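Long-range contacts in orotate phosphoribosyltransferase (Aeropyrum pernix, PDB 2YZK), which probably catalyses the magnesium-dependent transfer of a ribosyl phosphate group from 5-phosphoribose 1-diphosphate to orotate, giving orotidine monophosphate on the way to UMP: residues Leu6-Val12 and Tyr28-Leu34; Leu48-Gly52 and Ala139-Val143; Asp55-Ser59 and Arg79-Pro83; Ser60-Ala66 and Lys82-Arg88; Ile126-Arg130 and Arg155-Arg159. The contacts are given in a common frame with arbitrary orientation. Numbering follows the deposited sequence.

Contact 1: Leu6-Val12 and Tyr28-Leu34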
# COMPACT_ATOMS: atom_id res chain seq x y z
N LEU A 6 -15.93 -2.57 -12.40
CA LEU A 6 -16.30 -1.74 -11.27
C LEU A 6 -17.67 -2.12 -10.73
O LEU A 6 -17.85 -2.25 -9.52
CB LEU A 6 -16.30 -0.26 -11.68
CG LEU A 6 -14.93 0.33 -12.02
CD1 LEU A 6 -15.08 1.76 -12.53
CD2 LEU A 6 -14.04 0.30 -10.79
N LYS A 7 -18.62 -2.32 -11.63
CA LYS A 7 -19.97 -2.69 -11.24
C LYS A 7 -19.96 -4.06 -10.55
O LYS A 7 -20.60 -4.25 -9.51
CB LYS A 7 -20.89 -2.74 -12.46
CG LYS A 7 -22.36 -2.98 -12.13
CD LYS A 7 -23.22 -3.12 -13.38
CE LYS A 7 -22.84 -4.36 -14.19
NZ LYS A 7 -23.76 -4.59 -15.34
N LYS A 8 -19.21 -5.00 -11.13
CA LYS A 8 -19.10 -6.35 -10.59
C LYS A 8 -18.60 -6.38 -9.15
O LYS A 8 -19.12 -7.13 -8.31
CB LYS A 8 -18.13 -7.18 -11.45
CG LYS A 8 -18.44 -7.20 -12.94
CD LYS A 8 -19.69 -8.01 -13.27
CE LYS A 8 -19.91 -8.05 -14.77
NZ LYS A 8 -21.11 -8.85 -15.14
N ARG A 9 -17.59 -5.58 -8.86
CA ARG A 9 -17.00 -5.52 -7.53
C ARG A 9 -17.66 -4.53 -6.58
O ARG A 9 -17.23 -4.39 -5.43
CB ARG A 9 -15.50 -5.20 -7.64
CG ARG A 9 -14.67 -6.27 -8.33
CD ARG A 9 -14.64 -7.54 -7.49
NE ARG A 9 -14.06 -7.27 -6.18
CZ ARG A 9 -14.11 -8.11 -5.15
NH1 ARG A 9 -14.72 -9.29 -5.26
NH2 ARG A 9 -13.57 -7.76 -3.99
N GLY A 10 -18.69 -3.84 -7.04
CA GLY A 10 -19.35 -2.87 -6.18
C GLY A 10 -18.49 -1.63 -5.98
O GLY A 10 -18.68 -0.88 -5.01
N ALA A 11 -17.55 -1.40 -6.89
CA ALA A 11 -16.67 -0.24 -6.81
C ALA A 11 -17.45 1.02 -7.19
O ALA A 11 -16.97 2.14 -7.03
CB ALA A 11 -15.46 -0.43 -7.74
N VAL A 12 -18.65 0.80 -7.71
CA VAL A 12 -19.55 1.89 -8.08
C VAL A 12 -20.87 1.47 -7.44
O VAL A 12 -21.52 0.54 -7.91
CB VAL A 12 -19.71 2.01 -9.61
CG1 VAL A 12 -20.72 3.09 -9.94
CG2 VAL A 12 -18.37 2.35 -10.24
N TYR A 28 -21.44 6.17 -4.98
CA TYR A 28 -20.29 6.13 -4.09
C TYR A 28 -19.24 5.33 -4.84
O TYR A 28 -19.51 4.22 -5.31
CB TYR A 28 -20.60 5.43 -2.77
CG TYR A 28 -19.47 5.56 -1.78
CD1 TYR A 28 -19.34 6.71 -1.00
CD2 TYR A 28 -18.50 4.57 -1.65
CE1 TYR A 28 -18.27 6.87 -0.12
CE2 TYR A 28 -17.42 4.72 -0.78
CZ TYR A 28 -17.31 5.88 -0.02
OH TYR A 28 -16.25 6.06 0.84
N ILE A 29 -18.04 5.89 -4.96
CA ILE A 29 -16.96 5.24 -5.67
C ILE A 29 -15.93 4.68 -4.70
O ILE A 29 -15.53 5.36 -3.75
CB ILE A 29 -16.26 6.23 -6.63
CG1 ILE A 29 -17.22 6.68 -7.73
CG2 ILE A 29 -15.02 5.60 -7.22
CD1 ILE A 29 -17.28 5.76 -8.95
N ASP A 30 -15.51 3.44 -4.92
CA ASP A 30 -14.51 2.83 -4.06
C ASP A 30 -13.65 1.86 -4.86
O ASP A 30 -13.97 0.68 -4.99
CB ASP A 30 -15.17 2.09 -2.89
CG ASP A 30 -14.16 1.66 -1.84
OD1 ASP A 30 -12.95 1.89 -2.06
OD2 ASP A 30 -14.58 1.10 -0.80
N MSE A 31 -12.54 2.37 -5.38
CA MSE A 31 -11.62 1.59 -6.18
C MSE A 31 -10.93 0.49 -5.37
O MSE A 31 -10.39 -0.46 -5.93
CB MSE A 31 -10.57 2.52 -6.79
CG MSE A 31 -10.41 2.42 -8.30
SE MSE A 31 -11.94 2.51 -9.28
CE MSE A 31 -12.95 3.71 -8.39
N ARG A 32 -10.96 0.63 -4.05
CA ARG A 32 -10.32 -0.37 -3.19
C ARG A 32 -10.97 -1.74 -3.36
O ARG A 32 -10.32 -2.77 -3.18
CB ARG A 32 -10.41 0.07 -1.72
CG ARG A 32 -9.62 1.34 -1.41
CD ARG A 32 -9.89 1.82 0.01
NE ARG A 32 -11.32 2.06 0.23
CZ ARG A 32 -11.84 2.49 1.37
NH1 ARG A 32 -11.06 2.75 2.42
NH2 ARG A 32 -13.15 2.66 1.48
N ARG A 33 -12.25 -1.76 -3.72
CA ARG A 33 -12.95 -3.02 -3.89
C ARG A 33 -12.42 -3.88 -5.04
O ARG A 33 -12.70 -5.06 -5.11
CB ARG A 33 -14.45 -2.78 -4.04
CG ARG A 33 -15.07 -2.17 -2.79
CD ARG A 33 -16.55 -1.95 -2.97
NE ARG A 33 -17.32 -3.19 -2.93
CZ ARG A 33 -17.67 -3.83 -1.81
NH1 ARG A 33 -17.32 -3.34 -0.63
NH2 ARG A 33 -18.38 -4.94 -1.88
N LEU A 34 -11.63 -3.28 -5.93
CA LEU A 34 -11.07 -4.05 -7.03
C LEU A 34 -9.92 -4.94 -6.54
O LEU A 34 -9.59 -5.94 -7.16
CB LEU A 34 -10.53 -3.12 -8.11
CG LEU A 34 -11.52 -2.15 -8.75
CD1 LEU A 34 -10.82 -1.41 -9.87
CD2 LEU A 34 -12.73 -2.91 -9.30
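Leu-34 is the apolar bump here, and the end of helix 2-9 with the turn after it is the hollow that receives it. Its CD2 reaches 4.0 Å from both Arg-9 CB and Ala-11 CB, while its CD1 lies 3.8 Å from Leu-6 CD2. That same Leu-6 CD2 touches SE of Met-31, a selenomethionine, at 3.4 Å, so a branched and a flexible side chain fill the floor together. Gly-10 takes positive phi in the Schellman motif that ends the helix; with no side chain it leaves room for Arg-33, whose NE would sit only 3.0 Å from an ideal CB. Two larger features, the arginines, exchange bonds: Arg-33 NE donates to Arg-9 O (2.8 Å), and Arg-9 NE to Arg-33 O (2.8 Å). Beyond them Asp-30 N bonds Ala-11 O at 2.9 Å, and Val-12 and Ile-29 form an antiparallel, non-hydrogen-bonded pair, Val-12 CG2 lying 3.8 Å from Ile-29 CD1. This is consistent with the hood of a type I phosphoribosyltransferase. Asp-103 of the second subunit salt-bridges Arg-33 through its carboxylate and accepts from Arg-9 through its backbone O, and helix 166-172 packs Ile-169 on Leu-6 and Leu-166 on Ile-29.

Contact 2: Leu48-Gly52 and Ala139-Val143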
# COMPACT_ATOMS: atom_id res chain seq x y z
N LEU A 48 -3.68 0.66 -16.30
CA LEU A 48 -2.80 1.69 -15.75
C LEU A 48 -1.46 1.70 -16.49
O LEU A 48 -0.91 2.76 -16.78
CB LEU A 48 -2.57 1.45 -14.25
CG LEU A 48 -3.73 1.85 -13.33
CD1 LEU A 48 -3.57 1.18 -11.98
CD2 LEU A 48 -3.77 3.36 -13.18
N LEU A 49 -0.95 0.51 -16.79
CA LEU A 49 0.32 0.40 -17.50
C LEU A 49 0.16 1.00 -18.88
O LEU A 49 1.03 1.71 -19.38
CB LEU A 49 0.75 -1.07 -17.58
CG LEU A 49 1.25 -1.63 -16.25
CD1 LEU A 49 1.36 -3.14 -16.29
CD2 LEU A 49 2.61 -0.99 -15.93
N GLU A 50 -0.98 0.71 -19.50
CA GLU A 50 -1.28 1.21 -20.83
C GLU A 50 -1.34 2.74 -20.89
O GLU A 50 -0.70 3.35 -21.74
CB GLU A 50 -2.61 0.62 -21.30
CG GLU A 50 -3.12 1.15 -22.63
CD GLU A 50 -4.37 0.43 -23.07
OE1 GLU A 50 -4.30 -0.79 -23.35
OE2 GLU A 50 -5.44 1.08 -23.14
N VAL A 51 -2.12 3.35 -20.00
CA VAL A 51 -2.24 4.81 -20.01
C VAL A 51 -0.99 5.48 -19.47
O VAL A 51 -0.66 6.61 -19.87
CB VAL A 51 -3.48 5.29 -19.20
CG1 VAL A 51 -4.75 4.72 -19.80
CG2 VAL A 51 -3.35 4.87 -17.76
N GLY A 52 -0.28 4.80 -18.58
CA GLY A 52 0.95 5.34 -18.02
C GLY A 52 1.96 5.51 -19.14
O GLY A 52 2.84 6.36 -19.09
N ALA A 139 0.90 12.38 -13.32
CA ALA A 139 0.14 11.79 -12.23
C ALA A 139 -0.81 10.82 -12.92
O ALA A 139 -1.49 11.19 -13.89
CB ALA A 139 -0.64 12.86 -11.46
N LEU A 140 -0.86 9.60 -12.42
CA LEU A 140 -1.68 8.56 -13.02
C LEU A 140 -2.72 8.04 -12.03
O LEU A 140 -2.39 7.72 -10.89
CB LEU A 140 -0.75 7.42 -13.47
CG LEU A 140 -1.35 6.07 -13.86
CD1 LEU A 140 -2.17 6.24 -15.12
CD2 LEU A 140 -0.21 5.07 -14.07
N VAL A 141 -3.98 7.99 -12.46
CA VAL A 141 -5.05 7.49 -11.61
C VAL A 141 -5.97 6.56 -12.40
O VAL A 141 -5.93 6.54 -13.63
CB VAL A 141 -5.92 8.65 -11.03
CG1 VAL A 141 -5.05 9.62 -10.25
CG2 VAL A 141 -6.66 9.37 -12.14
N LEU A 142 -6.77 5.79 -11.69
CA LEU A 142 -7.70 4.87 -12.32
C LEU A 142 -8.92 5.64 -12.78
O LEU A 142 -9.37 5.51 -13.92
CB LEU A 142 -8.14 3.78 -11.33
CG LEU A 142 -7.16 2.63 -11.11
CD1 LEU A 142 -7.61 1.81 -9.90
CD2 LEU A 142 -7.08 1.77 -12.37
N VAL A 143 -9.45 6.47 -11.88
CA VAL A 143 -10.64 7.26 -12.18
C VAL A 143 -10.48 8.73 -11.83
O VAL A 143 -10.08 9.09 -10.72
CB VAL A 143 -11.88 6.71 -11.43
CG1 VAL A 143 -13.07 7.64 -11.65
CG2 VAL A 143 -12.21 5.32 -11.92
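Leu-48 lays its branched end across two leucines of the facing segment 139-143: its CD2 is 3.7 Å from Leu-140 CG, and its CG is 3.5 Å from Leu-142 CD2. The same CD2 also comes within 3.9 Å of Val-141 O, so the side chain spans the backbone between its two partners. Leu-140 points straight at the helix, and its CD2 lies 3.6 Å from Leu-48 O and 4.1 Å from Gly-52 CA. Glycine suits that place, because an ideal CB on Gly-52 would be only 3.4 Å from Leu-140 CD2. Val-51, one turn on from Leu-48, points toward the strand beside Leu-140. These are the helix-on-sheet layers of the phosphoribosyltransferase alpha/beta fold: the axes of 48-52 and 139-141 run nearly antiparallel, at 149°, and approach to 9.0 Å. The joining is apolar packing without hydrogen bonds between the segments, as befits a buried interface. Val-141 alternates with Leu-140 and points away from the helix, its side chain about 4 Å from that of Asp-113, predicted to help bind 5-phosphoribose 1-diphosphate. At Leu-142 the chain turns a corner, bringing that side chain to Leu-48 and Trp-72 of helix 70-80.

Contact 3: Asp55-Ser59 and Arg79-Pro83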
# COMPACT_ATOMS: atom_id res chain seq x y z
N ASP A 55 6.04 7.28 -19.99
CA ASP A 55 6.40 8.05 -18.80
C ASP A 55 6.57 7.09 -17.63
O ASP A 55 7.55 7.17 -16.88
CB ASP A 55 5.30 9.06 -18.44
CG ASP A 55 5.22 10.21 -19.43
OD1 ASP A 55 4.45 11.16 -19.17
OD2 ASP A 55 5.93 10.18 -20.46
N LEU A 56 5.62 6.18 -17.47
CA LEU A 56 5.67 5.20 -16.40
C LEU A 56 6.78 4.18 -16.67
O LEU A 56 7.57 3.86 -15.78
CB LEU A 56 4.32 4.50 -16.27
CG LEU A 56 4.21 3.38 -15.23
CD1 LEU A 56 4.48 3.94 -13.84
CD2 LEU A 56 2.82 2.76 -15.29
N ALA A 57 6.85 3.70 -17.91
CA ALA A 57 7.84 2.71 -18.30
C ALA A 57 9.29 3.15 -18.14
O ALA A 57 10.16 2.32 -17.90
CB ALA A 57 7.59 2.26 -19.75
N ARG A 58 9.55 4.44 -18.27
CA ARG A 58 10.92 4.94 -18.14
C ARG A 58 11.20 5.59 -16.79
O ARG A 58 12.33 5.99 -16.51
CB ARG A 58 11.23 5.95 -19.25
CG ARG A 58 10.84 5.50 -20.66
CD ARG A 58 11.60 4.28 -21.13
NE ARG A 58 10.71 3.13 -21.32
CZ ARG A 58 10.88 2.18 -22.23
NH1 ARG A 58 11.92 2.23 -23.05
NH2 ARG A 58 10.01 1.18 -22.31
N SER A 59 10.17 5.70 -15.96
CA SER A 59 10.32 6.32 -14.64
C SER A 59 11.39 5.63 -13.80
O SER A 59 11.55 4.42 -13.87
CB SER A 59 8.99 6.29 -13.89
OG SER A 59 8.59 4.96 -13.60
N ARG A 79 5.52 -5.09 -11.04
CA ARG A 79 5.34 -5.50 -12.43
C ARG A 79 6.46 -4.93 -13.31
O ARG A 79 6.91 -5.58 -14.24
CB ARG A 79 3.98 -5.02 -12.97
CG ARG A 79 2.76 -5.77 -12.45
CD ARG A 79 2.66 -7.17 -13.04
NE ARG A 79 2.46 -7.14 -14.48
CZ ARG A 79 1.32 -6.81 -15.08
NH1 ARG A 79 0.25 -6.50 -14.35
NH2 ARG A 79 1.24 -6.78 -16.40
N LEU A 80 6.90 -3.72 -12.99
CA LEU A 80 7.94 -3.07 -13.77
C LEU A 80 9.34 -3.26 -13.21
O LEU A 80 10.32 -2.75 -13.76
CB LEU A 80 7.63 -1.57 -13.88
CG LEU A 80 6.29 -1.23 -14.55
CD1 LEU A 80 5.99 0.26 -14.41
CD2 LEU A 80 6.36 -1.63 -16.01
N SER A 81 9.45 -4.02 -12.11
CA SER A 81 10.74 -4.25 -11.47
C SER A 81 11.41 -2.92 -11.18
O SER A 81 12.61 -2.75 -11.38
CB SER A 81 11.65 -5.10 -12.38
OG SER A 81 11.07 -6.36 -12.65
N LYS A 82 10.61 -1.96 -10.70
CA LYS A 82 11.10 -0.63 -10.39
C LYS A 82 11.00 -0.29 -8.91
O LYS A 82 10.23 -0.91 -8.17
CB LYS A 82 10.31 0.42 -11.16
CG LYS A 82 10.60 0.47 -12.64
CD LYS A 82 9.68 1.48 -13.33
CE LYS A 82 9.98 1.60 -14.81
NZ LYS A 82 11.35 2.12 -15.07
N PRO A 83 11.78 0.70 -8.46
CA PRO A 83 11.78 1.16 -7.07
C PRO A 83 10.41 1.73 -6.73
O PRO A 83 9.71 2.26 -7.60
CB PRO A 83 12.85 2.25 -7.06
CG PRO A 83 13.78 1.83 -8.13
CD PRO A 83 12.87 1.34 -9.22
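Two helices, 38-58 and 70-80, finish side by side here on one face of the alpha/beta core, the second of them closing in a Schellman motif. Arg-79 lies in the last turn of helix 70-80 and turns elsewhere, packing on Leu-45 and Leu-49 of helix 38-58 and on Leu-78 of the second subunit. Leu-80 follows and points toward the other segment; its CD1 meets Leu-56 CG at 3.7 Å, an apolar touch between the two helix ends, with Leu-49 adding to the same patch. Ser-81 then takes up positive phi, leaving helical geometry, and so swings the chain round to present the next residue. That residue, Lys-82, carries most of the contact. Its side chain is trans about chi2 and chi3, so extended as far as CE, then turned at chi4 (m), which suits a lysine: the methylenes run past Ser-59, with CD 3.7 Å from Ser-59 OG, and CE lies 3.4 Å from Leu-56 O, before the charge arrives at carbonyls at and just after the helix's C-terminal end, where the helical i to i+4 bonding runs out. Pro-83 leads into strand 84-87, its ring on Ala-61 and on Gly-36 of the second subunit. Leu-56 O has its own partner, Ser-59 OG at 2.6 Å. Lys-82 NZ itself donates to Ser-59 O at 2.6 Å and, weakly, to Ala-57 O at 3.1 Å.

Contact 4: Ser60-Ala66 and Lys82-Arg88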
# COMPACT_ATOMS: atom_id res chain seq x y z
N SER A 60 12.11 6.41 -13.00
CA SER A 60 13.14 5.81 -12.15
C SER A 60 12.46 5.16 -10.95
O SER A 60 13.05 4.30 -10.28
CB SER A 60 14.14 6.87 -11.68
OG SER A 60 13.60 7.69 -10.67
N ALA A 61 11.22 5.56 -10.67
CA ALA A 61 10.47 5.00 -9.56
C ALA A 61 8.98 5.31 -9.68
O ALA A 61 8.59 6.26 -10.34
CB ALA A 61 11.00 5.55 -8.24
N VAL A 62 8.16 4.47 -9.05
CA VAL A 62 6.72 4.68 -9.04
C VAL A 62 6.42 5.18 -7.63
O VAL A 62 6.86 4.57 -6.65
CB VAL A 62 5.95 3.37 -9.27
CG1 VAL A 62 4.46 3.67 -9.34
CG2 VAL A 62 6.40 2.70 -10.56
N ILE A 63 5.69 6.28 -7.51
CA ILE A 63 5.36 6.84 -6.20
C ILE A 63 3.86 6.77 -5.95
O ILE A 63 3.07 7.25 -6.76
CB ILE A 63 5.80 8.31 -6.08
CG1 ILE A 63 7.29 8.45 -6.41
CG2 ILE A 63 5.51 8.83 -4.67
CD1 ILE A 63 8.29 7.68 -5.51
N GLY A 64 3.48 6.19 -4.82
CA GLY A 64 2.06 6.10 -4.51
C GLY A 64 1.61 7.19 -3.54
O GLY A 64 2.39 7.63 -2.70
N VAL A 65 0.37 7.64 -3.69
CA VAL A 65 -0.19 8.64 -2.78
C VAL A 65 -0.84 7.77 -1.69
O VAL A 65 -1.87 7.14 -1.92
CB VAL A 65 -1.26 9.52 -3.47
CG1 VAL A 65 -1.83 10.53 -2.47
CG2 VAL A 65 -0.64 10.25 -4.65
N ALA A 66 -0.04 7.54 -0.62
CA ALA A 66 -0.77 6.86 0.45
C ALA A 66 -2.11 7.36 0.92
O ALA A 66 -2.28 8.50 1.36
CB ALA A 66 0.12 6.70 1.65
N LYS A 82 10.61 -1.96 -10.70
CA LYS A 82 11.10 -0.63 -10.39
C LYS A 82 11.00 -0.29 -8.91
O LYS A 82 10.23 -0.91 -8.17
CB LYS A 82 10.31 0.42 -11.16
CG LYS A 82 10.60 0.47 -12.64
CD LYS A 82 9.68 1.48 -13.33
CE LYS A 82 9.98 1.60 -14.81
NZ LYS A 82 11.35 2.12 -15.07
N PRO A 83 11.78 0.70 -8.46
CA PRO A 83 11.78 1.16 -7.07
C PRO A 83 10.41 1.73 -6.73
O PRO A 83 9.71 2.26 -7.60
CB PRO A 83 12.85 2.25 -7.06
CG PRO A 83 13.78 1.83 -8.13
CD PRO A 83 12.87 1.34 -9.22
N LEU A 84 10.01 1.61 -5.46
CA LEU A 84 8.73 2.14 -5.02
C LEU A 84 8.97 3.18 -3.93
O LEU A 84 9.93 3.09 -3.16
CB LEU A 84 7.84 1.03 -4.45
CG LEU A 84 6.58 1.52 -3.72
CD1 LEU A 84 5.58 2.11 -4.72
CD2 LEU A 84 5.95 0.36 -2.94
N GLY A 85 8.10 4.17 -3.90
CA GLY A 85 8.18 5.20 -2.88
C GLY A 85 6.75 5.64 -2.66
O GLY A 85 5.87 5.30 -3.46
N TYR A 86 6.50 6.37 -1.58
CA TYR A 86 5.15 6.86 -1.34
C TYR A 86 5.13 7.99 -0.34
O TYR A 86 6.04 8.13 0.48
CB TYR A 86 4.20 5.73 -0.90
CG TYR A 86 4.52 5.04 0.40
CD1 TYR A 86 3.98 5.49 1.61
CD2 TYR A 86 5.30 3.87 0.43
CE1 TYR A 86 4.19 4.79 2.80
CE2 TYR A 86 5.52 3.18 1.61
CZ TYR A 86 4.96 3.64 2.79
OH TYR A 86 5.14 2.93 3.96
N VAL A 87 4.09 8.80 -0.44
CA VAL A 87 3.93 9.94 0.45
C VAL A 87 2.58 9.84 1.12
O VAL A 87 1.56 9.62 0.46
CB VAL A 87 4.02 11.25 -0.35
CG1 VAL A 87 3.74 12.45 0.56
CG2 VAL A 87 5.39 11.37 -0.97
N ARG A 88 2.57 9.99 2.44
CA ARG A 88 1.34 9.92 3.20
C ARG A 88 0.96 11.27 3.79
O ARG A 88 1.83 12.06 4.14
CB ARG A 88 1.46 8.90 4.33
CG ARG A 88 2.38 9.33 5.45
CD ARG A 88 2.08 8.58 6.74
NE ARG A 88 2.51 7.19 6.70
CZ ARG A 88 2.23 6.29 7.65
NH1 ARG A 88 1.51 6.65 8.70
NH2 ARG A 88 2.68 5.05 7.54
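Ile-63 forms the apolar middle, its CG2 lying 3.9 Å from Tyr-86 CA and 4.5 Å from Val-87 CG2. Gly-85 leaves the space that Ile-63 fills, for an ideal CB there would be 2.7 Å from Ile-63 CD1. On the face of the sheet bearing Val-62 and Leu-84, Gly-64 pairs with Tyr-86, and Ala-66 CB reaches 4.0 Å from Tyr-86 CD1; at the other end Ala-61 CB meets Pro-83 CB, also at 4.0 Å. Between the side chains runs a parallel ladder in which donors alternate: Val-62 N to Pro-83 O (3.1 Å), Gly-85 N to Val-62 O (3.0 Å), Gly-64 N to Gly-85 O (2.9 Å) and Val-87 N to Gly-64 O (3.1 Å). A weak bond, Ala-66 N to Val-87 O at 2.8 Å, closes it. At the polar edge stands Arg-88, predicted to bind 5-phosphoribose 1-diphosphate, whose NE forms a salt bridge with Glu-101. These strands are the two ends of a beta-alpha-beta unit. Helix 70-80, which connects them, covers Leu-84 and Tyr-86, helix 120-131 covers Ile-63, Val-65 and Val-87, and strand 108-113 continues the sheet beyond 61-65.

Contact 5: Ile126-Arg130 and Arg155-Arg159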
# COMPACT_ATOMS: atom_id res chain seq x y z
N ILE A 126 3.31 15.88 -4.85
CA ILE A 126 4.23 16.46 -5.83
C ILE A 126 5.17 17.44 -5.14
O ILE A 126 6.37 17.46 -5.42
CB ILE A 126 3.47 17.21 -6.94
CG1 ILE A 126 2.52 16.25 -7.67
CG2 ILE A 126 4.47 17.82 -7.92
CD1 ILE A 126 3.21 15.24 -8.59
N GLU A 127 4.64 18.26 -4.25
CA GLU A 127 5.47 19.23 -3.55
C GLU A 127 6.54 18.54 -2.70
O GLU A 127 7.69 18.97 -2.67
CB GLU A 127 4.61 20.16 -2.69
CG GLU A 127 3.70 21.05 -3.52
CD GLU A 127 2.92 22.06 -2.70
OE1 GLU A 127 2.24 21.65 -1.74
OE2 GLU A 127 3.00 23.28 -3.01
N VAL A 128 6.16 17.45 -2.02
CA VAL A 128 7.11 16.71 -1.20
C VAL A 128 8.20 16.10 -2.09
O VAL A 128 9.39 16.17 -1.78
CB VAL A 128 6.40 15.59 -0.42
CG1 VAL A 128 7.41 14.73 0.32
CG2 VAL A 128 5.42 16.20 0.57
N LEU A 129 7.80 15.52 -3.21
CA LEU A 129 8.77 14.93 -4.13
C LEU A 129 9.75 15.96 -4.68
O LEU A 129 10.96 15.74 -4.67
CB LEU A 129 8.03 14.25 -5.29
CG LEU A 129 7.32 12.96 -4.92
CD1 LEU A 129 6.33 12.59 -6.01
CD2 LEU A 129 8.35 11.86 -4.74
N ARG A 130 9.23 17.09 -5.16
CA ARG A 130 10.08 18.13 -5.74
C ARG A 130 11.05 18.74 -4.74
O ARG A 130 12.16 19.14 -5.10
CB ARG A 130 9.22 19.21 -6.39
CG ARG A 130 8.56 18.74 -7.67
CD ARG A 130 7.79 19.83 -8.37
NE ARG A 130 7.26 19.36 -9.64
CZ ARG A 130 6.30 19.97 -10.33
NH1 ARG A 130 5.75 21.08 -9.87
NH2 ARG A 130 5.89 19.45 -11.48
N ARG A 155 -1.64 23.60 -13.49
CA ARG A 155 -1.10 24.88 -13.04
C ARG A 155 0.21 24.75 -12.28
O ARG A 155 0.87 25.75 -12.00
CB ARG A 155 -2.14 25.63 -12.20
CG ARG A 155 -3.26 26.24 -13.02
CD ARG A 155 -4.09 27.24 -12.22
NE ARG A 155 -4.95 26.61 -11.23
CZ ARG A 155 -6.00 25.84 -11.53
NH1 ARG A 155 -6.32 25.62 -12.80
NH2 ARG A 155 -6.74 25.32 -10.57
N MSE A 156 0.59 23.53 -11.93
CA MSE A 156 1.85 23.32 -11.23
C MSE A 156 2.75 22.39 -12.05
O MSE A 156 3.58 21.67 -11.50
CB MSE A 156 1.64 22.79 -9.81
CG MSE A 156 1.03 21.41 -9.68
SE MSE A 156 0.79 20.98 -7.92
CE MSE A 156 2.42 20.36 -7.49
N GLY A 157 2.56 22.43 -13.36
CA GLY A 157 3.38 21.63 -14.27
C GLY A 157 3.25 20.13 -14.17
O GLY A 157 4.23 19.40 -14.35
N VAL A 158 2.04 19.65 -13.90
CA VAL A 158 1.81 18.21 -13.81
C VAL A 158 0.64 17.80 -14.71
O VAL A 158 -0.43 18.41 -14.67
CB VAL A 158 1.52 17.79 -12.36
CG1 VAL A 158 1.18 16.30 -12.30
CG2 VAL A 158 2.73 18.09 -11.48
N ARG A 159 0.86 16.78 -15.53
CA ARG A 159 -0.16 16.28 -16.44
C ARG A 159 -0.87 15.10 -15.81
O ARG A 159 -0.25 14.08 -15.51
CB ARG A 159 0.48 15.83 -17.76
CG ARG A 159 -0.52 15.29 -18.77
CD ARG A 159 0.16 14.56 -19.93
NE ARG A 159 0.96 13.44 -19.45
CZ ARG A 159 1.21 12.34 -20.14
NH1 ARG A 159 0.72 12.19 -21.37
NH2 ARG A 159 1.96 11.38 -19.62
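Met-156, Arg-130 and Ile-126 give up the most surface in this contact; two of them pack together and the third supplies the polar bonds. Met-156, a selenomethionine in this crystal, points toward helix 120-131 and slides its long flexible chain along it: CE lies a tight 3.3 Å from Ile-126 CG2 and 4.2 Å from Glu-127 CG. The unbranched, flexible chain of methionine suits such a place, half at the surface, because it can follow the helix wall. Ile-126 is the buried counterpart, and its CG2 also stands 4.0 Å from Val-158 CG2, so one methyl serves two neighbours. Arg-130 lies one turn later. Its extended chain carries the guanidinium edge-on to the backbone of the opposite loop, where NH1 donates to Met-156 O at 2.8 Å; NH2 makes weaker bonds to Met-156 O at 3.2 Å and to Gly-157 O at 3.3 Å. Both carbonyls can face it because the chain bends at Gly-157, whose positive phi marks the C-prime position of the Schellman motif ending helix 149-154; glycine takes that conformation readily. Val-158 then turns its side chain back inward, with CG2 3.4 Å from Arg-130 NH2. The contact thus ties helix 120-131 to the loop between helix 149-154 and strand 159-162. Beneath it lie strands 108-113 and 135-141, Ile-126 resting on Val-111 and Val-136, Val-158 on Ala-139, while Arg-130 NH2 also bonds Val-136 O.

From the N terminus, contact 1 closes first, a short loop that joins the first helix to strand 24-29 before helix 38-58. Contact 2 then opens in helix 38-58 and closes only at strand 135-141, enclosing contacts 3 and 4. Those two start next to each other and finish on shared ground, Lys-82 and Pro-83, binding the paired helix ends to the edge of the parallel sheet. Contact 5 opens before contact 2 has closed and ends after it, so the two cross. Met-31 of contact 1 packs on Leu-142 of contact 2, linking the N-terminal part to the core, and an Asp-55 to Arg-159 salt bridge joins contacts 3 and 5.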